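Local coordinates for protein cystathionine gamma-lyase (Saccharomyces cerevisiae, PDB 1N8P) that belongs to the pyridoxal-5'-phosphate-dependent enzymes of the Cys/Met metabolism family and binds pyridoxal-5'-phosphate as part of a four-chain assembly, at residues V154-K159 with V295-R300; N125-D130 with Q158-L163; R327-A332 with D378-D383; P28-T33 with N54-N59. All coordinates share one frame; numbering follows the deposited sequence.

Contact 1 of 4, residues V154-K159 with V295-R300; sequences VTDIQK and VLKQHR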
loop_
_atom_site.group_PDB
_atom_site.type_symbol
_atom_site.label_atom_id
_atom_site.label_comp_id
_atom_site.label_asym_id
_atom_site.label_seq_id
_atom_site.Cartn_x
_atom_site.Cartn_y
_atom_site.Cartn_z
ATOM N N VAL A 154 -30.955 -7.460 -22.848
ATOM C CA VAL A 154 -30.606 -6.093 -23.183
ATOM C C VAL A 154 -31.832 -5.197 -23.213
ATOM O O VAL A 154 -32.884 -5.632 -23.637
ATOM C CB VAL A 154 -29.937 -6.047 -24.549
ATOM C CG1 VAL A 154 -29.677 -4.626 -24.963
ATOM C CG2 VAL A 154 -28.638 -6.821 -24.495
ATOM N N THR A 155 -31.691 -3.952 -22.774
ATOM C CA THR A 155 -32.775 -2.983 -22.752
ATOM C C THR A 155 -32.398 -1.742 -23.571
ATOM O O THR A 155 -31.237 -1.291 -23.572
ATOM C CB THR A 155 -33.129 -2.517 -21.303
ATOM O OG1 THR A 155 -33.660 -3.611 -20.545
ATOM C CG2 THR A 155 -34.168 -1.417 -21.334
ATOM N N ASP A 156 -33.386 -1.196 -24.284
ATOM C CA ASP A 156 -33.162 -0.006 -25.108
ATOM C C ASP A 156 -33.250 1.290 -24.282
ATOM O O ASP A 156 -34.332 1.830 -24.008
ATOM C CB ASP A 156 -34.164 0.044 -26.266
ATOM C CG ASP A 156 -33.714 0.975 -27.387
ATOM O OD1 ASP A 156 -33.327 2.129 -27.109
ATOM O OD2 ASP A 156 -33.751 0.546 -28.553
ATOM N N ILE A 157 -32.086 1.779 -23.889
ATOM C CA ILE A 157 -32.001 2.999 -23.103
ATOM C C ILE A 157 -32.775 4.174 -23.726
ATOM O O ILE A 157 -33.313 5.013 -23.009
ATOM C CB ILE A 157 -30.520 3.379 -22.895
ATOM C CG1 ILE A 157 -29.823 2.217 -22.196
ATOM C CG2 ILE A 157 -30.399 4.641 -22.056
ATOM C CD1 ILE A 157 -28.335 2.363 -22.059
ATOM N N GLN A 158 -32.839 4.220 -25.056
ATOM C CA GLN A 158 -33.536 5.286 -25.766
ATOM C C GLN A 158 -35.049 5.131 -25.658
ATOM O O GLN A 158 -35.746 6.072 -25.251
ATOM C CB GLN A 158 -33.134 5.292 -27.231
ATOM C CG GLN A 158 -33.544 6.549 -27.914
ATOM C CD GLN A 158 -33.028 7.728 -27.189
ATOM O OE1 GLN A 158 -31.909 8.169 -27.419
ATOM N NE2 GLN A 158 -33.824 8.245 -26.280
ATOM N N LYS A 159 -35.564 3.955 -26.022
ATOM C CA LYS A 159 -36.997 3.703 -25.898
ATOM C C LYS A 159 -37.472 4.079 -24.478
ATOM O O LYS A 159 -38.505 4.728 -24.315
ATOM C CB LYS A 159 -37.324 2.227 -26.192
ATOM C CG LYS A 159 -37.558 1.924 -27.686
ATOM C CD LYS A 159 -37.873 0.461 -27.917
ATOM C CE LYS A 159 -38.456 0.182 -29.310
ATOM N NZ LYS A 159 -37.578 0.485 -30.489
ATOM N N VAL A 295 -28.352 -4.455 -29.047
ATOM C CA VAL A 295 -26.949 -4.743 -28.881
ATOM C C VAL A 295 -26.216 -3.939 -29.937
ATOM O O VAL A 295 -25.362 -3.128 -29.619
ATOM C CB VAL A 295 -26.730 -6.244 -29.077
ATOM C CG1 VAL A 295 -25.252 -6.556 -29.291
ATOM C CG2 VAL A 295 -27.281 -6.980 -27.874
ATOM N N LEU A 296 -26.603 -4.147 -31.198
ATOM C CA LEU A 296 -26.012 -3.462 -32.349
ATOM C C LEU A 296 -26.084 -1.930 -32.338
ATOM O O LEU A 296 -25.435 -1.288 -33.168
ATOM C CB LEU A 296 -26.654 -3.964 -33.634
ATOM C CG LEU A 296 -26.351 -5.380 -34.097
ATOM C CD1 LEU A 296 -27.241 -5.756 -35.282
ATOM C CD2 LEU A 296 -24.893 -5.459 -34.475
ATOM N N LYS A 297 -26.877 -1.353 -31.431
ATOM C CA LYS A 297 -27.003 0.100 -31.333
ATOM C C LYS A 297 -26.422 0.676 -30.045
ATOM O O LYS A 297 -26.134 1.876 -29.971
ATOM C CB LYS A 297 -28.472 0.539 -31.472
ATOM C CG LYS A 297 -29.480 -0.299 -30.705
ATOM C CD LYS A 297 -30.828 0.415 -30.493
ATOM C CE LYS A 297 -31.508 0.836 -31.780
ATOM N NZ LYS A 297 -32.889 1.393 -31.522
ATOM N N GLN A 298 -26.234 -0.166 -29.031
ATOM C CA GLN A 298 -25.684 0.314 -27.763
ATOM C C GLN A 298 -24.268 -0.192 -27.442
ATOM O O GLN A 298 -23.494 0.500 -26.771
ATOM C CB GLN A 298 -26.646 -0.030 -26.624
ATOM C CG GLN A 298 -27.654 1.062 -26.378
ATOM C CD GLN A 298 -28.765 0.667 -25.433
ATOM O OE1 GLN A 298 -29.567 1.513 -25.042
ATOM N NE2 GLN A 298 -28.830 -0.611 -25.064
ATOM N N HIS A 299 -23.941 -1.383 -27.942
ATOM C CA HIS A 299 -22.661 -2.026 -27.730
ATOM C C HIS A 299 -21.613 -1.730 -28.792
ATOM O O HIS A 299 -21.863 -1.922 -29.967
ATOM C CB HIS A 299 -22.827 -3.547 -27.723
ATOM C CG HIS A 299 -23.673 -4.070 -26.613
ATOM N ND1 HIS A 299 -23.456 -5.306 -26.037
ATOM C CD2 HIS A 299 -24.716 -3.524 -25.952
ATOM C CE1 HIS A 299 -24.327 -5.494 -25.063
ATOM N NE2 HIS A 299 -25.104 -4.428 -24.990
ATOM N N ARG A 300 -20.416 -1.332 -28.376
ATOM C CA ARG A 300 -19.329 -1.097 -29.319
ATOM C C ARG A 300 -19.019 -2.371 -30.125
ATOM O O ARG A 300 -18.900 -3.470 -29.573
ATOM C CB ARG A 300 -18.059 -0.685 -28.591
ATOM C CG ARG A 300 -16.859 -0.556 -29.516
ATOM C CD ARG A 300 -15.604 -0.307 -28.694
ATOM N NE ARG A 300 -15.788 0.830 -27.800
ATOM C CZ ARG A 300 -15.386 2.055 -28.084
ATOM N NH1 ARG A 300 -14.774 2.274 -29.236
ATOM N NH2 ARG A 300 -15.604 3.048 -27.229
#

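Contact 2 of 4, residues N125-D130 with Q158-L163; sequences NDLLND and QKVADL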
loop_
_atom_site.group_PDB
_atom_site.type_symbol
_atom_site.label_atom_id
_atom_site.label_comp_id
_atom_site.label_asym_id
_atom_site.label_seq_id
_atom_site.Cartn_x
_atom_site.Cartn_y
_atom_site.Cartn_z
ATOM N N ASN A 125 -40.396 -6.475 -14.623
ATOM C CA ASN A 125 -39.610 -7.206 -15.597
ATOM C C ASN A 125 -40.200 -6.653 -16.891
ATOM O O ASN A 125 -41.277 -6.050 -16.848
ATOM C CB ASN A 125 -39.887 -8.695 -15.449
ATOM C CG ASN A 125 -39.033 -9.530 -16.348
ATOM O OD1 ASN A 125 -39.020 -9.339 -17.565
ATOM N ND2 ASN A 125 -38.309 -10.475 -15.758
ATOM N N ASP A 126 -39.520 -6.812 -18.024
ATOM C CA ASP A 126 -40.062 -6.288 -19.281
ATOM C C ASP A 126 -40.405 -4.815 -19.032
ATOM O O ASP A 126 -41.555 -4.460 -18.772
ATOM C CB ASP A 126 -41.322 -7.078 -19.671
ATOM C CG ASP A 126 -41.745 -6.857 -21.124
ATOM O OD1 ASP A 126 -40.901 -7.002 -22.034
ATOM O OD2 ASP A 126 -42.938 -6.559 -21.362
ATOM N N LEU A 127 -39.388 -3.965 -19.115
ATOM C CA LEU A 127 -39.536 -2.538 -18.861
ATOM C C LEU A 127 -40.440 -1.764 -19.819
ATOM O O LEU A 127 -41.394 -1.117 -19.382
ATOM C CB LEU A 127 -38.156 -1.887 -18.827
ATOM C CG LEU A 127 -38.097 -0.532 -18.136
ATOM C CD1 LEU A 127 -38.650 -0.667 -16.731
ATOM C CD2 LEU A 127 -36.664 -0.030 -18.102
ATOM N N LEU A 128 -40.149 -1.829 -21.117
ATOM C CA LEU A 128 -40.926 -1.103 -22.128
ATOM C C LEU A 128 -42.427 -1.366 -22.232
ATOM O O LEU A 128 -43.110 -0.680 -22.974
ATOM C CB LEU A 128 -40.300 -1.297 -23.502
ATOM C CG LEU A 128 -38.909 -0.675 -23.667
ATOM C CD1 LEU A 128 -38.389 -0.939 -25.065
ATOM C CD2 LEU A 128 -38.987 0.819 -23.416
ATOM N N ASN A 129 -42.954 -2.337 -21.493
ATOM C CA ASN A 129 -44.387 -2.617 -21.546
ATOM C C ASN A 129 -45.141 -2.307 -20.259
ATOM O O ASN A 129 -46.347 -2.097 -20.277
ATOM C CB ASN A 129 -44.625 -4.073 -21.935
ATOM C CG ASN A 129 -44.280 -4.340 -23.380
ATOM O OD1 ASN A 129 -44.910 -3.807 -24.291
ATOM N ND2 ASN A 129 -43.266 -5.163 -23.602
ATOM N N ASP A 130 -44.439 -2.261 -19.136
ATOM C CA ASP A 130 -45.105 -1.987 -17.874
ATOM C C ASP A 130 -44.719 -0.643 -17.307
ATOM O O ASP A 130 -45.270 -0.201 -16.286
ATOM C CB ASP A 130 -44.776 -3.085 -16.868
ATOM C CG ASP A 130 -45.184 -4.462 -17.360
ATOM O OD1 ASP A 130 -45.933 -4.551 -18.367
ATOM O OD2 ASP A 130 -44.763 -5.454 -16.732
ATOM N N GLN A 158 -32.839 4.220 -25.056
ATOM C CA GLN A 158 -33.536 5.286 -25.766
ATOM C C GLN A 158 -35.049 5.131 -25.658
ATOM O O GLN A 158 -35.746 6.072 -25.251
ATOM C CB GLN A 158 -33.134 5.292 -27.231
ATOM C CG GLN A 158 -33.544 6.549 -27.914
ATOM C CD GLN A 158 -33.028 7.728 -27.189
ATOM O OE1 GLN A 158 -31.909 8.169 -27.419
ATOM N NE2 GLN A 158 -33.824 8.245 -26.280
ATOM N N LYS A 159 -35.564 3.955 -26.022
ATOM C CA LYS A 159 -36.997 3.703 -25.898
ATOM C C LYS A 159 -37.472 4.079 -24.478
ATOM O O LYS A 159 -38.505 4.728 -24.315
ATOM C CB LYS A 159 -37.324 2.227 -26.192
ATOM C CG LYS A 159 -37.558 1.924 -27.686
ATOM C CD LYS A 159 -37.873 0.461 -27.917
ATOM C CE LYS A 159 -38.456 0.182 -29.310
ATOM N NZ LYS A 159 -37.578 0.485 -30.489
ATOM N N VAL A 160 -36.713 3.702 -23.451
ATOM C CA VAL A 160 -37.108 4.020 -22.093
ATOM C C VAL A 160 -36.952 5.500 -21.778
ATOM O O VAL A 160 -37.792 6.061 -21.086
ATOM C CB VAL A 160 -36.323 3.174 -21.040
ATOM C CG1 VAL A 160 -36.609 3.671 -19.631
ATOM C CG2 VAL A 160 -36.737 1.720 -21.135
ATOM N N ALA A 161 -35.897 6.151 -22.253
ATOM C CA ALA A 161 -35.753 7.581 -21.957
ATOM C C ALA A 161 -36.958 8.317 -22.545
ATOM O O ALA A 161 -37.556 9.185 -21.904
ATOM C CB ALA A 161 -34.486 8.124 -22.567
ATOM N N ASP A 162 -37.299 7.947 -23.779
ATOM C CA ASP A 162 -38.418 8.514 -24.505
ATOM C C ASP A 162 -39.707 8.242 -23.769
ATOM O O ASP A 162 -40.441 9.162 -23.451
ATOM C CB ASP A 162 -38.505 7.890 -25.895
ATOM C CG ASP A 162 -37.486 8.447 -26.849
ATOM O OD1 ASP A 162 -36.763 9.396 -26.436
ATOM O OD2 ASP A 162 -37.428 7.937 -28.001
ATOM N N LEU A 163 -39.978 6.965 -23.518
ATOM C CA LEU A 163 -41.185 6.537 -22.814
ATOM C C LEU A 163 -41.402 7.354 -21.547
ATOM O O LEU A 163 -42.527 7.531 -21.109
ATOM C CB LEU A 163 -41.067 5.062 -22.444
ATOM C CG LEU A 163 -42.332 4.253 -22.182
ATOM C CD1 LEU A 163 -43.139 4.151 -23.463
ATOM C CD2 LEU A 163 -41.956 2.858 -21.707
#

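Contact 3 of 4, residues R327-A332 with D378-D383; sequences RLFTLA and DDLLED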
loop_
_atom_site.group_PDB
_atom_site.type_symbol
_atom_site.label_atom_id
_atom_site.label_comp_id
_atom_site.label_asym_id
_atom_site.label_seq_id
_atom_site.Cartn_x
_atom_site.Cartn_y
_atom_site.Cartn_z
ATOM N N ARG A 327 -11.259 -26.338 -14.343
ATOM C CA ARG A 327 -9.915 -26.129 -13.860
ATOM C C ARG A 327 -9.513 -24.667 -13.922
ATOM O O ARG A 327 -9.003 -24.103 -12.942
ATOM C CB ARG A 327 -8.947 -26.956 -14.689
ATOM C CG ARG A 327 -7.509 -26.740 -14.319
ATOM C CD ARG A 327 -6.619 -27.638 -15.114
ATOM N NE ARG A 327 -6.561 -27.279 -16.522
ATOM C CZ ARG A 327 -5.684 -26.416 -17.015
ATOM N NH1 ARG A 327 -4.827 -25.844 -16.198
ATOM N NH2 ARG A 327 -5.624 -26.165 -18.313
ATOM N N LEU A 328 -9.756 -24.060 -15.078
ATOM C CA LEU A 328 -9.405 -22.668 -15.306
ATOM C C LEU A 328 -10.414 -21.654 -14.755
ATOM O O LEU A 328 -10.011 -20.611 -14.245
ATOM C CB LEU A 328 -9.171 -22.450 -16.804
ATOM C CG LEU A 328 -7.993 -23.243 -17.380
ATOM C CD1 LEU A 328 -7.730 -22.817 -18.810
ATOM C CD2 LEU A 328 -6.758 -23.006 -16.509
ATOM N N PHE A 329 -11.714 -21.930 -14.860
ATOM C CA PHE A 329 -12.705 -21.000 -14.305
ATOM C C PHE A 329 -12.739 -21.262 -12.823
ATOM O O PHE A 329 -12.524 -22.376 -12.392
ATOM C CB PHE A 329 -14.094 -21.216 -14.916
ATOM C CG PHE A 329 -14.195 -20.751 -16.331
ATOM C CD1 PHE A 329 -13.544 -21.424 -17.334
ATOM C CD2 PHE A 329 -14.900 -19.604 -16.646
ATOM C CE1 PHE A 329 -13.590 -20.967 -18.641
ATOM C CE2 PHE A 329 -14.949 -19.139 -17.948
ATOM C CZ PHE A 329 -14.287 -19.828 -18.945
ATOM N N THR A 330 -13.017 -20.251 -12.029
ATOM C CA THR A 330 -13.014 -20.462 -10.596
ATOM C C THR A 330 -14.349 -20.202 -9.949
ATOM O O THR A 330 -14.918 -19.124 -10.073
ATOM C CB THR A 330 -11.900 -19.613 -9.950
ATOM O OG1 THR A 330 -10.634 -20.158 -10.347
ATOM C CG2 THR A 330 -12.000 -19.601 -8.462
ATOM N N LEU A 331 -14.846 -21.220 -9.255
ATOM C CA LEU A 331 -16.129 -21.131 -8.581
ATOM C C LEU A 331 -16.048 -20.123 -7.449
ATOM O O LEU A 331 -15.296 -20.301 -6.494
ATOM C CB LEU A 331 -16.522 -22.504 -8.044
ATOM C CG LEU A 331 -17.911 -22.647 -7.445
ATOM C CD1 LEU A 331 -18.958 -22.423 -8.510
ATOM C CD2 LEU A 331 -18.037 -24.032 -6.859
ATOM N N ALA A 332 -16.828 -19.052 -7.573
ATOM C CA ALA A 332 -16.860 -17.982 -6.578
ATOM C C ALA A 332 -18.001 -17.029 -6.906
ATOM O O ALA A 332 -18.836 -17.322 -7.753
ATOM C CB ALA A 332 -15.553 -17.233 -6.594
ATOM N N ASP A 378 -8.437 -20.588 -26.317
ATOM C CA ASP A 378 -8.555 -22.027 -26.517
ATOM C C ASP A 378 -8.439 -22.798 -25.205
ATOM O O ASP A 378 -9.187 -23.754 -24.968
ATOM C CB ASP A 378 -7.515 -22.511 -27.520
ATOM C CG ASP A 378 -7.821 -22.058 -28.944
ATOM O OD1 ASP A 378 -8.978 -22.224 -29.409
ATOM O OD2 ASP A 378 -6.898 -21.538 -29.608
ATOM N N ASP A 379 -7.518 -22.382 -24.341
ATOM C CA ASP A 379 -7.360 -23.040 -23.052
ATOM C C ASP A 379 -8.691 -23.002 -22.278
ATOM O O ASP A 379 -9.036 -23.929 -21.537
ATOM C CB ASP A 379 -6.303 -22.313 -22.232
ATOM C CG ASP A 379 -4.945 -22.369 -22.846
ATOM O OD1 ASP A 379 -4.819 -22.745 -24.014
ATOM O OD2 ASP A 379 -3.996 -22.014 -22.148
ATOM N N LEU A 380 -9.427 -21.906 -22.437
ATOM C CA LEU A 380 -10.694 -21.724 -21.753
ATOM C C LEU A 380 -11.802 -22.458 -22.484
ATOM O O LEU A 380 -12.654 -23.092 -21.867
ATOM C CB LEU A 380 -11.013 -20.247 -21.659
ATOM C CG LEU A 380 -10.130 -19.385 -20.764
ATOM C CD1 LEU A 380 -10.384 -17.907 -21.090
ATOM C CD2 LEU A 380 -10.411 -19.691 -19.298
ATOM N N LEU A 381 -11.784 -22.379 -23.808
ATOM C CA LEU A 381 -12.777 -23.071 -24.600
ATOM C C LEU A 381 -12.581 -24.549 -24.291
ATOM O O LEU A 381 -13.505 -25.227 -23.861
ATOM C CB LEU A 381 -12.566 -22.809 -26.099
ATOM C CG LEU A 381 -13.757 -23.166 -26.996
ATOM C CD1 LEU A 381 -15.030 -22.500 -26.483
ATOM C CD2 LEU A 381 -13.477 -22.722 -28.397
ATOM N N GLU A 382 -11.363 -25.045 -24.479
ATOM C CA GLU A 382 -11.084 -26.451 -24.225
ATOM C C GLU A 382 -11.393 -26.855 -22.792
ATOM O O GLU A 382 -11.592 -28.025 -22.489
ATOM C CB GLU A 382 -9.628 -26.769 -24.543
ATOM C CG GLU A 382 -9.402 -28.224 -24.985
ATOM C CD GLU A 382 -10.091 -28.595 -26.312
ATOM O OE1 GLU A 382 -10.024 -29.783 -26.702
ATOM O OE2 GLU A 382 -10.688 -27.706 -26.971
ATOM N N ASP A 383 -11.452 -25.885 -21.900
ATOM C CA ASP A 383 -11.748 -26.197 -20.518
ATOM C C ASP A 383 -13.267 -26.284 -20.235
ATOM O O ASP A 383 -13.689 -26.976 -19.307
ATOM C CB ASP A 383 -11.091 -25.168 -19.608
ATOM C CG ASP A 383 -11.317 -25.472 -18.152
ATOM O OD1 ASP A 383 -11.026 -26.615 -17.747
ATOM O OD2 ASP A 383 -11.783 -24.583 -17.409
#

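Contact 4 of 4, residues P28-T33 with N54-N59; sequences PISLST and NPNREN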
loop_
_atom_site.group_PDB
_atom_site.type_symbol
_atom_site.label_atom_id
_atom_site.label_comp_id
_atom_site.label_asym_id
_atom_site.label_seq_id
_atom_site.Cartn_x
_atom_site.Cartn_y
_atom_site.Cartn_z
ATOM N N PRO A 28 1.250 10.209 -7.805
ATOM C CA PRO A 28 1.614 9.730 -6.465
ATOM C C PRO A 28 0.363 9.503 -5.609
ATOM O O PRO A 28 -0.707 10.002 -5.926
ATOM C CB PRO A 28 2.467 10.871 -5.921
ATOM C CG PRO A 28 1.747 12.059 -6.457
ATOM C CD PRO A 28 1.539 11.652 -7.922
ATOM N N ILE A 29 0.510 8.764 -4.513
ATOM C CA ILE A 29 -0.610 8.477 -3.629
ATOM C C ILE A 29 -0.748 9.513 -2.532
ATOM O O ILE A 29 0.047 9.560 -1.605
ATOM C CB ILE A 29 -0.466 7.084 -2.986
ATOM C CG1 ILE A 29 -0.499 6.017 -4.091
ATOM C CG2 ILE A 29 -1.598 6.848 -1.982
ATOM C CD1 ILE A 29 -0.438 4.571 -3.598
ATOM N N SER A 30 -1.782 10.335 -2.632
ATOM C CA SER A 30 -1.998 11.367 -1.647
ATOM C C SER A 30 -3.006 10.933 -0.592
ATOM O O SER A 30 -4.210 10.876 -0.847
ATOM C CB SER A 30 -2.448 12.649 -2.345
ATOM O OG SER A 30 -1.553 12.954 -3.406
ATOM N N LEU A 31 -2.493 10.631 0.599
ATOM C CA LEU A 31 -3.321 10.189 1.711
ATOM C C LEU A 31 -3.507 11.331 2.679
ATOM O O LEU A 31 -4.360 11.262 3.564
ATOM C CB LEU A 31 -2.661 9.032 2.474
ATOM C CG LEU A 31 -2.214 7.823 1.660
ATOM C CD1 LEU A 31 -1.624 6.790 2.551
ATOM C CD2 LEU A 31 -3.382 7.255 0.930
ATOM N N SER A 32 -2.704 12.379 2.525
ATOM C CA SER A 32 -2.802 13.498 3.444
ATOM C C SER A 32 -4.260 13.802 3.779
ATOM O O SER A 32 -5.150 13.774 2.919
ATOM C CB SER A 32 -2.113 14.745 2.872
ATOM O OG SER A 32 -3.002 15.555 2.111
ATOM N N THR A 33 -4.498 14.043 5.057
ATOM C CA THR A 33 -5.822 14.377 5.533
ATOM C C THR A 33 -6.081 15.804 5.069
ATOM O O THR A 33 -7.063 16.096 4.362
ATOM C CB THR A 33 -5.860 14.365 7.091
ATOM O OG1 THR A 33 -6.056 13.024 7.562
ATOM C CG2 THR A 33 -6.973 15.298 7.632
ATOM N N ASN A 54 -9.635 15.046 -2.870
ATOM C CA ASN A 54 -8.206 14.722 -2.854
ATOM C C ASN A 54 -7.829 14.310 -4.276
ATOM O O ASN A 54 -8.637 13.727 -4.989
ATOM C CB ASN A 54 -7.904 13.572 -1.891
ATOM C CG ASN A 54 -8.152 12.198 -2.511
ATOM O OD1 ASN A 54 -9.215 11.603 -2.315
ATOM N ND2 ASN A 54 -7.172 11.691 -3.265
ATOM N N PRO A 55 -6.595 14.581 -4.698
ATOM C CA PRO A 55 -6.123 14.247 -6.049
ATOM C C PRO A 55 -6.450 12.872 -6.646
ATOM O O PRO A 55 -6.915 12.757 -7.799
ATOM C CB PRO A 55 -4.616 14.485 -5.958
ATOM C CG PRO A 55 -4.325 14.230 -4.516
ATOM C CD PRO A 55 -5.466 14.922 -3.823
ATOM N N ASN A 56 -6.185 11.824 -5.876
ATOM C CA ASN A 56 -6.430 10.464 -6.361
ATOM C C ASN A 56 -7.885 10.168 -6.747
ATOM O O ASN A 56 -8.137 9.514 -7.750
ATOM C CB ASN A 56 -5.933 9.451 -5.331
ATOM C CG ASN A 56 -4.410 9.437 -5.224
ATOM O OD1 ASN A 56 -3.873 9.318 -4.134
ATOM N ND2 ASN A 56 -3.715 9.549 -6.359
ATOM N N ARG A 57 -8.835 10.654 -5.960
ATOM C CA ARG A 57 -10.241 10.444 -6.249
ATOM C C ARG A 57 -10.564 11.264 -7.481
ATOM O O ARG A 57 -10.922 10.719 -8.530
ATOM C CB ARG A 57 -11.095 10.927 -5.086
ATOM C CG ARG A 57 -12.480 10.318 -5.083
ATOM C CD ARG A 57 -13.252 10.711 -3.845
ATOM N NE ARG A 57 -13.684 12.097 -3.902
ATOM C CZ ARG A 57 -13.571 12.962 -2.897
ATOM N NH1 ARG A 57 -13.028 12.587 -1.740
ATOM N NH2 ARG A 57 -14.005 14.210 -3.047
ATOM N N GLU A 58 -10.425 12.583 -7.342
ATOM C CA GLU A 58 -10.693 13.525 -8.425
ATOM C C GLU A 58 -10.129 13.041 -9.750
ATOM O O GLU A 58 -10.834 12.963 -10.748
ATOM C CB GLU A 58 -10.090 14.880 -8.092
ATOM C CG GLU A 58 -10.416 15.969 -9.086
ATOM C CD GLU A 58 -9.523 17.181 -8.903
ATOM O OE1 GLU A 58 -8.328 17.098 -9.292
ATOM O OE2 GLU A 58 -10.016 18.202 -8.364
ATOM N N ASN A 59 -8.852 12.705 -9.776
ATOM C CA ASN A 59 -8.284 12.249 -11.031
ATOM C C ASN A 59 -8.977 11.016 -11.546
ATOM O O ASN A 59 -9.145 10.873 -12.744
ATOM C CB ASN A 59 -6.792 11.971 -10.894
ATOM C CG ASN A 59 -5.963 13.232 -10.869
ATOM O OD1 ASN A 59 -6.342 14.263 -11.457
ATOM N ND2 ASN A 59 -4.811 13.160 -10.209
#

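Contact 1 of 4, residues V154-K159 with V295-R300
Gln298 reaches across to the backbone of Thr155 and Ile157 with a side chain extended beyond CG, and both ends of its amide are used. NE2 donates to Thr155 O at 2.9 Å, nearly straight (166°) and close to the amide plane; OE1 takes Ile157 N on an in-plane lone pair at 2.8 Å. Held at two points, the amide is fixed in rotation, and the Gln298 and Ile157 side chains cross obliquely. The bonded backbone runs from the loop into the first residue of helix 157-167, where Asp156 is the N-cap: its OD1 accepts from Lys159 N, met from above the carboxylate plane, and weakly from Gln158 N. The last turn of helix 292-298 thus abuts the capped start of a helix in the large alpha/beta domain of a PLP-dependent enzyme of the aminotransferase clan. Lys297 crosses Asp156 at about a right angle, its NZ forming a salt bridge on the syn side of OD2 (3.2 Å). Val154 CG2 meets Val295 CG2 at 3.6 Å, again with the side chains roughly perpendicular.

Contact 2 of 4, residues N125-D130 with Q158-L163
Leu128 lies against Lys159 and Val160 of the neighbouring helix, and its side chain contributes the largest share of the contact. CB leads to CG, which stands anti to the carbonyl carbon (chi1 -66°) and approaches both Val160 CG2, at 4.1 Å, and Lys159 CB. From CG the two methyl branches part. CD1 goes to the aliphatic portion of Lys159, 3.2 Å from its CD and slightly farther from its CB, the two side chains crossing at about a right angle. CD2 also touches Lys159 CB, but its nearest neighbour is Val160 CG2 at 3.3 Å; it also meets Leu163 CD2 at 4.0 Å, one helical turn beyond Lys159. Val160 CG2 is shared, because Leu127 CD2 reaches the same methyl at 3.5 Å, with Leu127 and Val160 roughly perpendicular. No hydrogen bond spans the two segments; they meet through van der Waals contacts of aliphatic groups. Asn129 ND2, in the weakly bonded first turn, donates to OD2 of Asp126 just ahead of it, on the syn side but 26° out of the carboxylate plane. Leu127 and Val160 also pack on Ile144 of strand 139-144. The arrangement is one of two neighbouring helices, 127-134 and 157-167, packed against the mixed seven-stranded sheet, as in the alpha/beta cofactor-binding domain of PLP-dependent enzymes of the aminotransferase fold.

Contact 3 of 4, residues R327-A332 with D378-D383
The Phe329 ring meets Asp383 at its edge, where OD2 lies in the ring plane 3.6 Å from CD1; ring and carboxylate are only 15° apart, and the two side chains slide past each other in opposite directions. Leu380 approaches obliquely, its CD2 3.5 Å from Phe329 CE1. Over one face of the Arg327 guanidinium, toward the rim, sits Leu328 CD2. That guanidinium pairs with Asp6 of the second subunit, while Asp379 OD2 accepts from Lys7 N and is hydrogen-bonded to Thr10 OG1 of that subunit. The Asp383 carboxylate receives two successive backbone amides: Leu328 N bonds to OD2 at 3.1 Å from above the carboxylate plane, and Arg327 N reaches OD1 in a weak bond. Leu328 CD1 packs on the helix backbone, 3.2 Å from Asp379 O. The Asp383 bonds and the packing of Leu328 and Phe329 fasten helix 377-392 to the turn leading into strand 330-331, outermost within the chain in the five-stranded sheet of the smaller C-terminal alpha/beta domain of this PLP-dependent enzyme.

Contact 4 of 4, residues P28-T33 with N54-N59
Pro55 and Asn56, in the first turn of helix 55-67, face Ser30 in the N-terminal arm, which in this tetrameric PLP-dependent enzyme contacts two other subunits. Asn54 occupies the N-cap position, and its backbone O accepts from Glu58 N and, weakly, from Arg57 N as the helix begins. Pro55 follows with its ring turned to the loop: CG approaches Ser30 OG at 3.2 Å and Ser30 CB at 3.3 Å, so Pro55 CG sits against the serine side chain. Asn56 carries the polar link. Its chi1 of -69° sets CG anti to the carbonyl carbon, and the amide beyond it bonds two backbone groups of the loop, two residues apart, and is held by both ends. Pro240 and Trp244 of helix 240-250 also touch this side chain. Farther along, Asn59 ND2 donates to Glu27, the residue just ahead of the loop segment. The loop also packs, through Pro28, Ile29 and Leu31, on Ile29 of the fourth subunit. Of the two bonds of Asn56, OD1 takes Ser30 N at 2.8 Å from a position tilted 25° from the carbonyl plane, and ND2 gives to Pro28 O at 3.1 Å, nearly straight at 163°.

In the fold
From the N terminus, contact 4 comes first, closing a short loop of 20 intervening residues without helix or strand and tying the N-terminal arm to helix 55-67. Contact 2 follows, with 27 residues between its segments, including strand 139-144. Contact 1 opens just before helix 157-167, on the stretch where contact 2 ends; the two share Gln158 and Lys159, and Thr155 touches Val160. It closes a far larger loop of 135 residues at helix 292-298. Contact 3 comes last, 45 residues separating its segments, and joins the approach to strand 330-331 with C-terminal helix 377-392. Contacts 4 and 3 stand in series with the others, none nesting, and both touch the third subunit.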